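Putative nitrate transport protein (Thermoplasma volcanium, PDB 3MST) is of unknown function but probably takes part in solute uptake, perhaps by binding nitrate or another small molecule for a transporter. Local coordinates at residues F26-F32 with K196-Y200; G69-F73 with I240-G244; S89-L95 with G131-G137; F103-I107 with L229-V234; Y175-I179 with G213-T217. All blocks are in the same frame, centred on the assembly; numbering follows the deposited sequence. Where two conformers were deposited one is given.

Interaction 1: residues F26-F32 with K196-Y200. Unlike the reference sequence in segment 26-32: Ser-27 (reference Ala).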
# COMPACT_ATOMS: atom_id res chain seq x y z
N PHE A 26 6.08 8.54 0.01
CA PHE A 26 6.90 8.18 -1.13
C PHE A 26 7.60 6.84 -0.94
O PHE A 26 8.05 6.21 -1.91
CB PHE A 26 7.94 9.26 -1.46
CG PHE A 26 7.41 10.50 -2.14
CD1 PHE A 26 6.08 10.82 -2.21
CD2 PHE A 26 8.30 11.37 -2.73
CE1 PHE A 26 5.67 12.00 -2.81
CE2 PHE A 26 7.92 12.51 -3.36
CZ PHE A 26 6.60 12.84 -3.41
N SER A 27 7.70 6.38 0.30
CA SER A 27 8.22 5.05 0.53
C SER A 27 7.17 3.94 0.45
O SER A 27 7.50 2.75 0.53
CB SER A 27 8.91 4.96 1.85
OG SER A 27 8.03 5.21 2.90
N GLY A 28 5.90 4.31 0.28
CA GLY A 28 4.83 3.34 0.16
C GLY A 28 4.59 3.05 -1.30
O GLY A 28 4.45 4.00 -2.07
N PRO A 29 4.46 1.77 -1.69
CA PRO A 29 4.19 1.44 -3.11
C PRO A 29 2.94 2.08 -3.69
O PRO A 29 2.84 2.24 -4.91
CB PRO A 29 4.12 -0.08 -3.11
CG PRO A 29 5.04 -0.47 -1.96
CD PRO A 29 4.76 0.55 -0.90
N VAL A 30 1.99 2.48 -2.85
CA VAL A 30 0.81 3.18 -3.37
C VAL A 30 1.19 4.44 -4.15
O VAL A 30 0.49 4.83 -5.05
CB VAL A 30 -0.22 3.53 -2.26
CG1 VAL A 30 0.32 4.66 -1.33
CG2 VAL A 30 -1.57 3.94 -2.87
N SER A 31 2.32 5.08 -3.79
CA SER A 31 2.77 6.28 -4.49
C SER A 31 3.43 6.06 -5.83
O SER A 31 3.55 7.02 -6.60
CB SER A 31 3.75 7.05 -3.61
OG SER A 31 5.00 6.40 -3.49
N PHE A 32 3.89 4.84 -6.10
CA PHE A 32 4.85 4.66 -7.17
C PHE A 32 4.30 5.07 -8.54
O PHE A 32 5.06 5.67 -9.32
CB PHE A 32 5.40 3.25 -7.19
CG PHE A 32 6.22 2.87 -5.95
CD1 PHE A 32 6.56 3.79 -4.97
CD2 PHE A 32 6.62 1.56 -5.85
CE1 PHE A 32 7.33 3.35 -3.86
CE2 PHE A 32 7.36 1.10 -4.77
CZ PHE A 32 7.70 2.00 -3.77
N LYS A 196 13.52 8.88 -5.73
CA LYS A 196 12.54 9.75 -5.11
C LYS A 196 12.06 9.26 -3.72
O LYS A 196 11.68 10.06 -2.88
CB LYS A 196 11.34 9.93 -6.06
CG LYS A 196 11.68 10.69 -7.30
CD LYS A 196 10.45 10.94 -8.15
CE LYS A 196 10.77 11.78 -9.37
NZ LYS A 196 9.51 12.16 -10.11
N SER A 197 12.08 7.94 -3.53
CA SER A 197 11.49 7.32 -2.34
C SER A 197 12.27 7.59 -1.10
O SER A 197 11.69 7.56 -0.03
CB SER A 197 11.36 5.80 -2.48
OG SER A 197 12.62 5.18 -2.43
N GLY A 198 13.58 7.79 -1.26
CA GLY A 198 14.50 7.87 -0.15
C GLY A 198 14.40 6.64 0.72
O GLY A 198 14.40 6.77 1.95
N TYR A 199 14.27 5.44 0.12
CA TYR A 199 14.09 4.28 0.97
C TYR A 199 14.61 2.99 0.39
O TYR A 199 15.15 2.21 1.13
CB TYR A 199 12.59 4.15 1.28
CG TYR A 199 12.25 3.16 2.33
CD1 TYR A 199 12.06 1.81 2.00
CD2 TYR A 199 12.13 3.54 3.65
CE1 TYR A 199 11.77 0.87 2.97
CE2 TYR A 199 11.82 2.61 4.63
CZ TYR A 199 11.67 1.29 4.30
OH TYR A 199 11.35 0.37 5.28
N TYR A 200 14.40 2.76 -0.89
CA TYR A 200 14.77 1.54 -1.56
C TYR A 200 15.98 1.79 -2.42
O TYR A 200 16.06 2.81 -3.12
CB TYR A 200 13.65 1.07 -2.47
CG TYR A 200 12.33 0.87 -1.80
CD1 TYR A 200 12.00 -0.34 -1.19
CD2 TYR A 200 11.40 1.87 -1.76
CE1 TYR A 200 10.76 -0.50 -0.54
CE2 TYR A 200 10.20 1.72 -1.14
CZ TYR A 200 9.86 0.54 -0.55
OH TYR A 200 8.61 0.33 0.06

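Interaction 2: residues G69-F73 with I240-G244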
# COMPACT_ATOMS: atom_id res chain seq x y z
N GLY A 69 -9.53 12.04 7.68
CA GLY A 69 -10.90 12.56 7.71
C GLY A 69 -11.51 12.85 6.36
O GLY A 69 -12.43 13.69 6.26
N LEU A 70 -10.99 12.20 5.33
CA LEU A 70 -11.47 12.38 3.97
C LEU A 70 -12.33 11.17 3.59
O LEU A 70 -12.48 10.24 4.38
CB LEU A 70 -10.29 12.61 3.01
CG LEU A 70 -9.48 13.90 3.22
CD1 LEU A 70 -8.19 13.85 2.39
CD2 LEU A 70 -10.34 15.12 2.85
N LYS A 71 -12.93 11.20 2.41
CA LYS A 71 -13.84 10.16 1.90
C LYS A 71 -13.14 9.34 0.83
O LYS A 71 -12.53 9.89 -0.11
CB LYS A 71 -15.08 10.80 1.31
CG LYS A 71 -15.80 11.65 2.33
CD LYS A 71 -17.11 12.25 1.80
CE LYS A 71 -17.65 13.31 2.77
NZ LYS A 71 -18.92 13.92 2.23
N ILE A 72 -13.18 8.03 1.00
CA ILE A 72 -12.56 7.12 0.03
C ILE A 72 -13.30 7.09 -1.28
O ILE A 72 -14.53 6.86 -1.29
CB ILE A 72 -12.43 5.70 0.63
CG1 ILE A 72 -11.52 5.68 1.85
CG2 ILE A 72 -11.98 4.68 -0.43
CD1 ILE A 72 -11.62 4.38 2.64
N PHE A 73 -12.62 7.34 -2.40
CA PHE A 73 -13.25 7.28 -3.72
C PHE A 73 -12.69 6.25 -4.67
O PHE A 73 -13.23 6.07 -5.75
CB PHE A 73 -13.27 8.67 -4.38
CG PHE A 73 -11.91 9.22 -4.71
CD1 PHE A 73 -11.31 8.94 -5.91
CD2 PHE A 73 -11.30 10.14 -3.89
CE1 PHE A 73 -10.08 9.45 -6.26
CE2 PHE A 73 -10.03 10.66 -4.24
CZ PHE A 73 -9.45 10.33 -5.44
N ILE A 240 -15.16 6.08 8.29
CA ILE A 240 -14.74 6.69 7.02
C ILE A 240 -15.76 6.36 5.94
O ILE A 240 -16.09 5.22 5.70
CB ILE A 240 -13.30 6.26 6.65
CG1 ILE A 240 -12.25 6.76 7.66
CG2 ILE A 240 -12.93 6.74 5.24
CD1 ILE A 240 -12.04 8.29 7.68
N GLU A 241 -16.26 7.39 5.29
CA GLU A 241 -17.25 7.27 4.27
C GLU A 241 -16.58 6.94 2.93
O GLU A 241 -15.43 7.27 2.71
CB GLU A 241 -18.01 8.59 4.13
CG GLU A 241 -18.84 8.92 5.31
CD GLU A 241 -19.39 10.35 5.21
OE1 GLU A 241 -19.65 10.82 4.07
OE2 GLU A 241 -19.54 11.00 6.27
N ILE A 242 -17.30 6.23 2.08
CA ILE A 242 -16.95 5.86 0.72
C ILE A 242 -17.90 6.55 -0.25
O ILE A 242 -19.13 6.55 -0.07
CB ILE A 242 -17.04 4.34 0.60
CG1 ILE A 242 -15.93 3.69 1.50
CG2 ILE A 242 -16.95 3.92 -0.88
CD1 ILE A 242 -16.16 2.23 1.74
N ILE A 243 -17.33 7.19 -1.26
CA ILE A 243 -18.13 7.94 -2.20
C ILE A 243 -18.04 7.23 -3.53
O ILE A 243 -17.01 6.63 -3.90
CB ILE A 243 -17.81 9.49 -2.12
CG1 ILE A 243 -16.37 9.81 -2.35
CG2 ILE A 243 -18.18 10.02 -0.73
CD1 ILE A 243 -16.07 11.22 -2.31
N GLY A 244 -19.17 7.25 -4.23
CA GLY A 244 -19.41 6.38 -5.39
C GLY A 244 -20.31 5.15 -5.19
O GLY A 244 -21.30 5.09 -4.41
OXT GLY A 244 -20.09 4.15 -5.89
O HOH W 1 -21.32 13.15 4.20
O HOH W 2 -15.83 6.47 -6.22

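Interaction 3: residues S89-L95 with G131-G137. With EDO (1,2-ethanediol), chain J.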
# COMPACT_ATOMS: atom_id res chain seq x y z
N SER A 89 2.68 -22.83 12.48
CA SER A 89 3.58 -22.86 13.62
C SER A 89 3.12 -22.12 14.85
O SER A 89 3.75 -22.25 15.87
CB SER A 89 4.92 -22.30 13.19
OG SER A 89 4.78 -20.89 12.91
N GLY A 90 2.07 -21.29 14.76
CA GLY A 90 1.56 -20.53 15.88
C GLY A 90 2.07 -19.13 16.12
O GLY A 90 1.61 -18.42 17.02
N ARG A 91 3.06 -18.71 15.32
CA ARG A 91 3.55 -17.33 15.40
C ARG A 91 3.72 -16.76 14.00
O ARG A 91 4.16 -17.48 13.11
CB ARG A 91 4.92 -17.25 16.07
CG ARG A 91 4.97 -17.75 17.47
CD ARG A 91 6.35 -17.50 18.08
NE ARG A 91 6.47 -18.19 19.38
CZ ARG A 91 7.61 -18.29 20.04
NH1 ARG A 91 8.70 -17.72 19.58
NH2 ARG A 91 7.68 -18.93 21.19
N ILE A 92 3.33 -15.50 13.84
CA ILE A 92 3.65 -14.72 12.65
C ILE A 92 4.47 -13.52 13.12
O ILE A 92 4.00 -12.64 13.82
CB ILE A 92 2.40 -14.19 11.88
CG1 ILE A 92 1.46 -15.32 11.49
CG2 ILE A 92 2.88 -13.37 10.65
CD1 ILE A 92 0.10 -14.84 10.90
N TYR A 93 5.74 -13.54 12.74
CA TYR A 93 6.63 -12.40 12.97
C TYR A 93 6.38 -11.34 11.90
O TYR A 93 6.17 -11.71 10.73
CB TYR A 93 8.10 -12.89 12.93
CG TYR A 93 8.52 -13.59 14.22
CD1 TYR A 93 8.23 -14.92 14.42
CD2 TYR A 93 9.06 -12.86 15.28
CE1 TYR A 93 8.55 -15.55 15.61
CE2 TYR A 93 9.39 -13.48 16.47
CZ TYR A 93 9.11 -14.83 16.61
OH TYR A 93 9.40 -15.49 17.79
N THR A 94 6.42 -10.08 12.28
CA THR A 94 6.23 -9.01 11.29
C THR A 94 6.98 -7.77 11.74
O THR A 94 7.82 -7.84 12.65
CB THR A 94 4.73 -8.79 11.04
OG1 THR A 94 4.54 -8.02 9.84
CG2 THR A 94 4.03 -8.15 12.22
N LEU A 95 6.73 -6.67 11.06
CA LEU A 95 7.37 -5.40 11.30
C LEU A 95 6.73 -4.62 12.45
O LEU A 95 5.98 -5.20 13.22
CB LEU A 95 7.49 -4.64 9.99
CG LEU A 95 8.39 -5.25 8.91
CD1 LEU A 95 9.75 -5.61 9.49
CD2 LEU A 95 7.79 -6.37 8.15
N GLY A 131 11.45 -22.01 11.82
CA GLY A 131 10.25 -22.82 11.79
C GLY A 131 8.96 -22.10 12.12
O GLY A 131 7.90 -22.71 12.12
N TYR A 132 9.04 -20.81 12.45
CA TYR A 132 7.86 -19.97 12.57
C TYR A 132 7.49 -19.42 11.18
O TYR A 132 7.99 -19.91 10.18
CB TYR A 132 8.05 -18.91 13.65
CG TYR A 132 8.11 -19.53 15.06
CD1 TYR A 132 7.00 -20.17 15.59
CD2 TYR A 132 9.26 -19.50 15.81
CE1 TYR A 132 7.03 -20.75 16.84
CE2 TYR A 132 9.29 -20.05 17.11
CZ TYR A 132 8.16 -20.65 17.63
OH TYR A 132 8.16 -21.24 18.90
N SER A 133 6.55 -18.50 11.14
CA SER A 133 6.22 -17.77 9.93
C SER A 133 6.46 -16.28 10.12
O SER A 133 6.65 -15.80 11.22
CB SER A 133 4.76 -18.05 9.48
OG SER A 133 3.84 -17.35 10.31
N ALA A 134 6.46 -15.54 9.01
CA ALA A 134 6.65 -14.10 9.04
C ALA A 134 5.86 -13.49 7.87
O ALA A 134 5.64 -14.14 6.86
CB ALA A 134 8.11 -13.69 8.97
N LEU A 135 5.52 -12.21 8.04
CA LEU A 135 4.89 -11.42 6.99
C LEU A 135 5.73 -10.16 6.85
O LEU A 135 5.84 -9.36 7.79
CB LEU A 135 3.46 -11.09 7.34
CG LEU A 135 2.60 -10.47 6.23
CD1 LEU A 135 2.98 -9.03 5.88
CD2 LEU A 135 2.59 -11.29 4.99
N VAL A 136 6.38 -10.01 5.70
CA VAL A 136 7.32 -8.92 5.48
C VAL A 136 7.07 -8.28 4.13
O VAL A 136 6.50 -8.89 3.23
CB VAL A 136 8.81 -9.42 5.54
CG1 VAL A 136 9.11 -10.03 6.91
CG2 VAL A 136 9.09 -10.43 4.43
N GLY A 137 7.51 -7.06 3.96
CA GLY A 137 7.51 -6.48 2.62
C GLY A 137 8.43 -7.27 1.70
O GLY A 137 9.45 -7.80 2.11
C1 EDO J . 3.67 -18.53 20.61
O1 EDO J . 4.13 -19.77 20.09
C2 EDO J . 2.18 -18.49 20.45
O2 EDO J . 1.66 -19.58 21.23

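Interaction 4: residues F103-I107 with L229-V234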
# COMPACT_ATOMS: atom_id res chain seq x y z
N PHE A 103 -0.89 -4.87 10.49
CA PHE A 103 -2.32 -5.03 10.42
C PHE A 103 -2.65 -6.28 9.58
O PHE A 103 -3.55 -7.06 9.93
CB PHE A 103 -2.99 -3.78 9.88
CG PHE A 103 -2.95 -2.64 10.82
CD1 PHE A 103 -3.36 -2.79 12.16
CD2 PHE A 103 -2.53 -1.39 10.41
CE1 PHE A 103 -3.32 -1.69 13.05
CE2 PHE A 103 -2.54 -0.28 11.27
CZ PHE A 103 -2.91 -0.44 12.58
N ASN A 104 -1.95 -6.48 8.47
CA ASN A 104 -2.13 -7.68 7.66
C ASN A 104 -1.83 -8.95 8.46
O ASN A 104 -2.53 -9.96 8.36
CB ASN A 104 -1.30 -7.64 6.36
CG ASN A 104 -1.89 -6.77 5.32
OD1 ASN A 104 -3.11 -6.61 5.28
ND2 ASN A 104 -1.05 -6.27 4.40
N ALA A 105 -0.74 -8.91 9.23
CA ALA A 105 -0.37 -10.08 10.05
C ALA A 105 -1.47 -10.41 11.06
O ALA A 105 -1.78 -11.56 11.30
CB ALA A 105 0.96 -9.85 10.79
N ARG A 106 -2.02 -9.37 11.68
CA ARG A 106 -3.12 -9.57 12.64
C ARG A 106 -4.37 -10.12 12.00
O ARG A 106 -5.06 -10.95 12.60
CB ARG A 106 -3.44 -8.28 13.39
CG ARG A 106 -2.32 -7.88 14.37
CD ARG A 106 -2.56 -6.54 15.03
NE ARG A 106 -3.88 -6.55 15.71
CZ ARG A 106 -4.64 -5.49 16.02
NH1 ARG A 106 -4.27 -4.23 15.79
NH2 ARG A 106 -5.85 -5.70 16.57
N ILE A 107 -4.67 -9.73 10.77
CA ILE A 107 -5.81 -10.30 10.05
C ILE A 107 -5.55 -11.77 9.75
O ILE A 107 -6.36 -12.65 10.03
CB ILE A 107 -6.10 -9.52 8.73
CG1 ILE A 107 -6.61 -8.13 9.12
CG2 ILE A 107 -6.99 -10.35 7.76
CD1 ILE A 107 -6.69 -7.20 8.04
N LEU A 229 -13.13 -5.27 6.38
CA LEU A 229 -12.02 -6.15 6.74
C LEU A 229 -11.03 -5.50 7.67
O LEU A 229 -10.71 -6.03 8.75
CB LEU A 229 -11.32 -6.68 5.48
CG LEU A 229 -10.10 -7.59 5.72
CD1 LEU A 229 -10.52 -8.90 6.42
CD2 LEU A 229 -9.38 -7.85 4.38
N TYR A 230 -10.54 -4.33 7.27
CA TYR A 230 -9.52 -3.67 8.05
C TYR A 230 -10.03 -3.03 9.33
O TYR A 230 -9.26 -2.83 10.24
CB TYR A 230 -8.69 -2.72 7.17
CG TYR A 230 -7.74 -3.46 6.25
CD1 TYR A 230 -6.53 -3.94 6.74
CD2 TYR A 230 -8.03 -3.70 4.94
CE1 TYR A 230 -5.66 -4.66 5.93
CE2 TYR A 230 -7.16 -4.44 4.10
CZ TYR A 230 -5.96 -4.91 4.61
OH TYR A 230 -5.08 -5.59 3.81
N SER A 231 -11.33 -2.79 9.44
CA SER A 231 -11.87 -2.35 10.73
C SER A 231 -11.70 -3.38 11.83
O SER A 231 -11.79 -3.02 13.01
CB SER A 231 -13.34 -1.96 10.61
OG SER A 231 -13.49 -0.79 9.86
N ARG A 232 -11.45 -4.64 11.47
CA ARG A 232 -11.15 -5.66 12.49
C ARG A 232 -9.98 -5.25 13.35
O ARG A 232 -9.91 -5.60 14.53
CB ARG A 232 -10.83 -7.03 11.87
CG ARG A 232 -11.95 -7.69 11.15
CD ARG A 232 -11.50 -8.95 10.52
NE ARG A 232 -12.58 -9.60 9.83
CZ ARG A 232 -12.49 -10.75 9.17
NH1 ARG A 232 -11.36 -11.44 9.14
NH2 ARG A 232 -13.57 -11.22 8.56
N VAL A 233 -9.05 -4.52 12.76
CA VAL A 233 -7.80 -4.13 13.42
C VAL A 233 -7.58 -2.60 13.58
O VAL A 233 -6.74 -2.21 14.39
CB VAL A 233 -6.57 -4.80 12.75
CG1 VAL A 233 -6.70 -6.31 12.88
CG2 VAL A 233 -6.43 -4.37 11.28
N VAL A 234 -8.34 -1.77 12.84
CA VAL A 234 -8.36 -0.31 12.93
C VAL A 234 -9.86 0.10 13.03
O VAL A 234 -10.52 0.43 12.05
CB VAL A 234 -7.71 0.35 11.69
CG1 VAL A 234 -7.76 1.87 11.85
CG2 VAL A 234 -6.26 -0.11 11.59
O HOH W 3 -7.03 -3.20 17.37
O HOH W 4 -8.97 -11.44 10.70

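Interaction 5: residues Y175-I179 with G213-T217. With EDO (1,2-ethanediol), chain I.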
# COMPACT_ATOMS: atom_id res chain seq x y z
N TYR A 175 -3.09 8.05 -12.30
CA TYR A 175 -2.61 6.86 -11.64
C TYR A 175 -2.53 5.67 -12.61
O TYR A 175 -1.53 4.94 -12.65
CB TYR A 175 -3.50 6.54 -10.43
CG TYR A 175 -2.87 5.66 -9.39
CD1 TYR A 175 -2.95 4.28 -9.49
CD2 TYR A 175 -2.18 6.22 -8.34
CE1 TYR A 175 -2.38 3.46 -8.53
CE2 TYR A 175 -1.56 5.41 -7.35
CZ TYR A 175 -1.67 4.04 -7.49
OH TYR A 175 -1.09 3.24 -6.52
N GLU A 176 -3.59 5.47 -13.42
CA GLU A 176 -3.58 4.44 -14.46
C GLU A 176 -2.43 4.64 -15.44
O GLU A 176 -1.78 3.67 -15.85
CB GLU A 176 -4.91 4.43 -15.22
CG GLU A 176 -6.14 4.21 -14.36
CD GLU A 176 -6.35 2.75 -13.93
OE1 GLU A 176 -5.40 1.94 -13.95
OE2 GLU A 176 -7.50 2.41 -13.56
N GLN A 177 -2.20 5.90 -15.86
CA GLN A 177 -1.08 6.20 -16.77
C GLN A 177 0.24 5.78 -16.13
O GLN A 177 1.12 5.18 -16.79
CB GLN A 177 -1.05 7.68 -17.19
CG GLN A 177 -2.23 8.09 -18.12
CD GLN A 177 -2.25 9.60 -18.35
OE1 GLN A 177 -1.47 10.34 -17.73
NE2 GLN A 177 -3.14 10.06 -19.23
N GLY A 178 0.37 6.04 -14.82
CA GLY A 178 1.59 5.63 -14.15
C GLY A 178 1.76 4.12 -14.02
O GLY A 178 2.87 3.60 -14.05
N ILE A 179 0.66 3.41 -13.80
CA ILE A 179 0.68 1.95 -13.77
C ILE A 179 1.21 1.42 -15.13
O ILE A 179 2.06 0.55 -15.17
CB ILE A 179 -0.70 1.40 -13.44
CG1 ILE A 179 -1.07 1.67 -11.99
CG2 ILE A 179 -0.75 -0.11 -13.72
CD1 ILE A 179 -2.48 1.22 -11.64
N GLY A 213 2.04 -5.29 -9.32
CA GLY A 213 0.80 -5.47 -10.05
C GLY A 213 -0.33 -4.54 -9.66
O GLY A 213 -1.47 -4.98 -9.52
N HIS A 214 -0.02 -3.26 -9.46
CA HIS A 214 -1.02 -2.28 -9.07
C HIS A 214 -2.28 -2.37 -9.92
O HIS A 214 -2.19 -2.42 -11.16
CB HIS A 214 -0.51 -0.83 -9.23
CG HIS A 214 0.63 -0.44 -8.34
ND1 HIS A 214 1.93 -0.90 -8.52
CD2 HIS A 214 0.68 0.44 -7.31
CE1 HIS A 214 2.70 -0.33 -7.62
NE2 HIS A 214 1.97 0.48 -6.87
N GLU A 215 -3.44 -2.35 -9.30
CA GLU A 215 -4.71 -2.31 -10.00
C GLU A 215 -5.72 -1.46 -9.24
O GLU A 215 -6.00 -1.70 -8.06
CB GLU A 215 -5.24 -3.71 -10.17
CG GLU A 215 -6.50 -3.81 -10.99
CD GLU A 215 -7.11 -5.18 -10.90
OE1 GLU A 215 -7.84 -5.46 -9.90
OE2 GLU A 215 -6.84 -5.99 -11.84
N VAL A 216 -6.28 -0.48 -9.93
CA VAL A 216 -7.27 0.43 -9.36
C VAL A 216 -8.67 -0.19 -9.40
O VAL A 216 -8.99 -0.87 -10.38
CB VAL A 216 -7.28 1.75 -10.17
CG1 VAL A 216 -8.38 2.73 -9.64
CG2 VAL A 216 -5.92 2.39 -10.09
N THR A 217 -9.44 -0.00 -8.35
CA THR A 217 -10.85 -0.30 -8.37
C THR A 217 -11.66 0.88 -7.88
O THR A 217 -11.30 1.56 -6.94
CB THR A 217 -11.19 -1.57 -7.56
OG1 THR A 217 -12.61 -1.79 -7.59
CG2 THR A 217 -10.70 -1.48 -6.11
C1 EDO I . -2.42 13.36 -16.49
O1 EDO I . -3.26 12.22 -16.70
C2 EDO I . -0.96 12.93 -16.31
O2 EDO I . -0.29 12.82 -17.58
O HOH W 5 -5.75 -0.28 -12.80

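Interaction 1: residues F26-F32 with K196-Y200
Tyr-200, in the loop that follows helix 186-197, reaches the backbone of the 26-32 loop with its hydroxyl and donates a hydrogen bond to the carbonyl of Ser-27, OH to O 2.7 Å. The donor comes almost end-on to the carbonyl (C=O...OH angle 164°), while that oxygen sits at the edge of the phenol ring, near its plane. Tyr-199 CD1 lies over the centre of one face of this ring. Phe-32 meets it obliquely, the two ring planes 89° apart, with Phe-32 CZ 3.6 Å from Tyr-200 CE2; Met-205 of helix 202-208 touches both rings. A phenylalanine in place of Tyr-200 would probably leave the Ser-27 carbonyl without its donor from this loop and the ring less firmly fixed in rotation. The segment gripped here is the turn after strand 22-24, which passes through a short 3-10 stretch into helix 32-36, a strand-loop-helix connection of the alpha/beta fold. An acetate ion, probably from the crystallisation liquor, lies about 3 Å from the Pro-29 side chain and may mark a pocket. Ser-27 itself, an alanine in the reference sequence, touches through its methylene: its CB is 3.8 Å from Tyr-199 CB, and with chi1 at -170° the Tyr-199 ring, too, lies against it. Phe-26 faces the end of the helix. Lys-196 O lies at the edge of the Phe-26 ring, near its plane, 3.6 Å from Phe-26 CD2, and Phe-26 O is 3.4 Å from Ser-197 CB. The Lys-196 ammonium group leads away to salt bridges with Glu-38 and Glu-39.

Interaction 2: residues G69-F73 with I240-G244
Ile-72 and the C-terminal tail are joined first by backbone hydrogen bonds: Ile-72 N donates to Glu-241 O at 2.9 Å, in the carbonyl plane, and Ile-243 N donates to Ile-72 O at 2.8 Å. These two bonds make a single beta bridge between Ile-72 and Ile-242, with the two chains running in roughly the same direction, 33° apart. Two CA-H...O contacts accompany it, from Lys-71 CA to Glu-241 O and from Ile-242 CA to Ile-72 O. Strand 71-77 belongs to the six-stranded mixed sheet, and the neighbouring residues Lys-71 and Phe-73 turn their backbone bonds to strand 160-164, so the tail lies along the other edge of the strand.

Apolar contacts fall on both faces of the bridge. On one, the Ile-72 side chain crosses that of Ile-240 at about a right angle, CD1 to CG2 3.7 Å, and its CB rests against Ile-242 CG1. On the other, Ile-243 spreads its branches: CG2 meets Lys-71 CD at 3.5 Å, and CG1, lying between the backbone N and carbonyl carbon (chi1 57°), meets Phe-73 CB at 3.9 Å.

Beside the backbone pairing, extended Lys-71 runs alongside Glu-241, pointing the same way; NZ and OE1 form a long salt bridge of 3.7 Å, which a water also spans by accepting from NZ and donating to OE1. Arg-220 NH1 bonds the carbonyl O of Ile-242 and the terminal carboxylate O of Gly-244.

Interaction 3: residues S89-L95 with G131-G137
Tyr-93 and Ala-134 pair at the centre of two parallel strands, 91-94 and 133-137, whose axes approach to 4.2 Å at 30°, with Tyr-93 N bonded to Ser-133 O and Leu-135 N to Tyr-93 O. These strands belong to an alpha/beta unit: 91-94 and 115-118 are linked as a beta-alpha-beta crossover through helix 100-112, and helix 121-129 carries the chain over to 133-137. The two helices pack on opposite faces of the sheet, the first against Ile-92 and Thr-94, the second against Tyr-93, Ala-134 and Val-136.

Side chains reinforce the backbone pairing at both ends. Arg-91 O accepts from the backbone N of Ser-133 and additionally from its OG at 2.8 Å; placement between the backbone N and carbonyl carbon (chi1 75°) turns the hydroxyl back to that oxygen. Thr-94 OG1 gives its proton to Leu-135 O, also at 2.8 Å. Beyond these, Leu-95 CD2 rests near Val-136 CA, 3.7 Å away.

Before the strands begin, Ser-89 CB packs on Gly-131 O, while its OG bonds Asp-86 O. Extended Arg-91 lies over one face of the Tyr-132 ring: CD is 3.6 Å from the centroid in a CH-pi contact, and the guanidinium continues almost flat above it, planes 8° apart, with Tyr-132 OH beneath its centre. The guanidinium is further fixed at its nitrogens, NE donating to O1 of an ethanediol probably from the crystallisation liquor and NH1 to Tyr-93 OH at 2.9 Å.

Interaction 4: residues F103-I107 with L229-V234
The Phe-103 ring carries the CG2 methyl of Val-234 over one face, a CH-pi contact of 3.6 Å to the centroid, 16° off the ring normal, while Arg-106 NH1 lies at its edge. The Arg-106 guanidinium in turn has Val-233 CG1 over the centre of one face, 3.7 Å above the plane; a bend at chi3 (56°) folds it back across the valine. At the guanidinium edge a water accepts from NH2 and donates to Val-233 O. The Tyr-230 ring presents its edge to Asn-104, whose OD1 is 2.7 Å from the phenol OH, amide and ring planes 54° apart. That hydroxyl proton has a second acceptor within reach, as an unidentified ligand binds Tyr-230 OH and Asn-104 ND2 together.

The contact sets helix 100-112, packed on the five-stranded sheet, against the end of helix 220-230 and the turn after it. The ligand at this junction, though probably from the crystallisation liquor, may mark the cleft of a two-lobed binding protein. Tyr-230 O shapes the turn by accepting from both Val-233 N and Val-234 N, which brings the two valines up to Phe-103; Val-233 CG2 is 3.6 Å from its CD1.

Ile-107 fills the middle. Its CD1 meets Tyr-230 CE1 at 3.5 Å and its CG2 meets Leu-229 CD1 at 4.0 Å, while CG1 lies near Val-233 CG1. Ile-107 O is linked through a water to Arg-232 NH1, which also bonds Tyr-111 OH.

Interaction 5: residues Y175-I179 with G213-T217
Helix 169-184 packs against the outermost strand, 215-217, of the six-stranded mixed sheet, and Tyr-175, Glu-176 and Ile-179 carry the contact to Val-216 and His-214. Helix and strand run nearly antiparallel, at 158°, with axes 9.3 Å apart. Val-216 is turned toward the helix. Its CG2 methyl is 3.6 Å from Tyr-175 CD1, meeting the ring obliquely, and 4.0 Å from Ile-179 CD1. Ile-179 CD1 also lies 3.7 Å from His-214 CB, so this one methyl bridges the strand and the residue that leads into it.

With chi1 of Tyr-175 at -159°, CG lies opposite the backbone N and the ring reaches farther, carrying the hydroxyl to the edge of the imidazole, OH to His-214 CD2 3.4 Å, as the two side chains cross at about a right angle. No hydrogen bond joins the two segments directly. The polar ends of both residues instead serve the turn after strand 22-24, Tyr-175 OH bonding Val-30 O and His-214 NE2 bonding Pro-29 O. In this alpha/beta domain the helix, the edge strand and that turn thus come together at one corner, where Pro-33 of helix 32-36 also packs on Tyr-175, Ile-179 and His-214. An alanine in place of Tyr-175 would probably leave the Val-30 carbonyl without this donor and open a gap beside Val-216 and His-214.

Glu-176 is modelled in two conformers, and its contacts are less certain: in one of them the chain bends at chi2 (-77°), OE2 lies 3.5 Å from Val-216 CB, and a water links OE1 to Val-216 N.

Overall arrangement
Interactions 1, 2 and 5 gather round the six-stranded sheet, interaction 3 forms part of the five-stranded one, and interaction 4 sets a helix on that second sheet against the end of helix 220-230. Interactions 3 and 4 are the buried contacts, although polar pairing dominates interaction 3 and apolar side chains interaction 4; they touch where Ile-92 and Thr-94 meet Ala-105. Interactions 1, 2 and 5 are partly buried. Interactions 1 and 5 are directly joined by the hydrogen bonds of Tyr-175 and His-214 to the 26-32 loop, whereas 2 and 5 involve neighbouring strands, 71-77 and 215-217, without touching. Backbone pairing marks 2 and 3; side chains carry most of 1, 4 and 5.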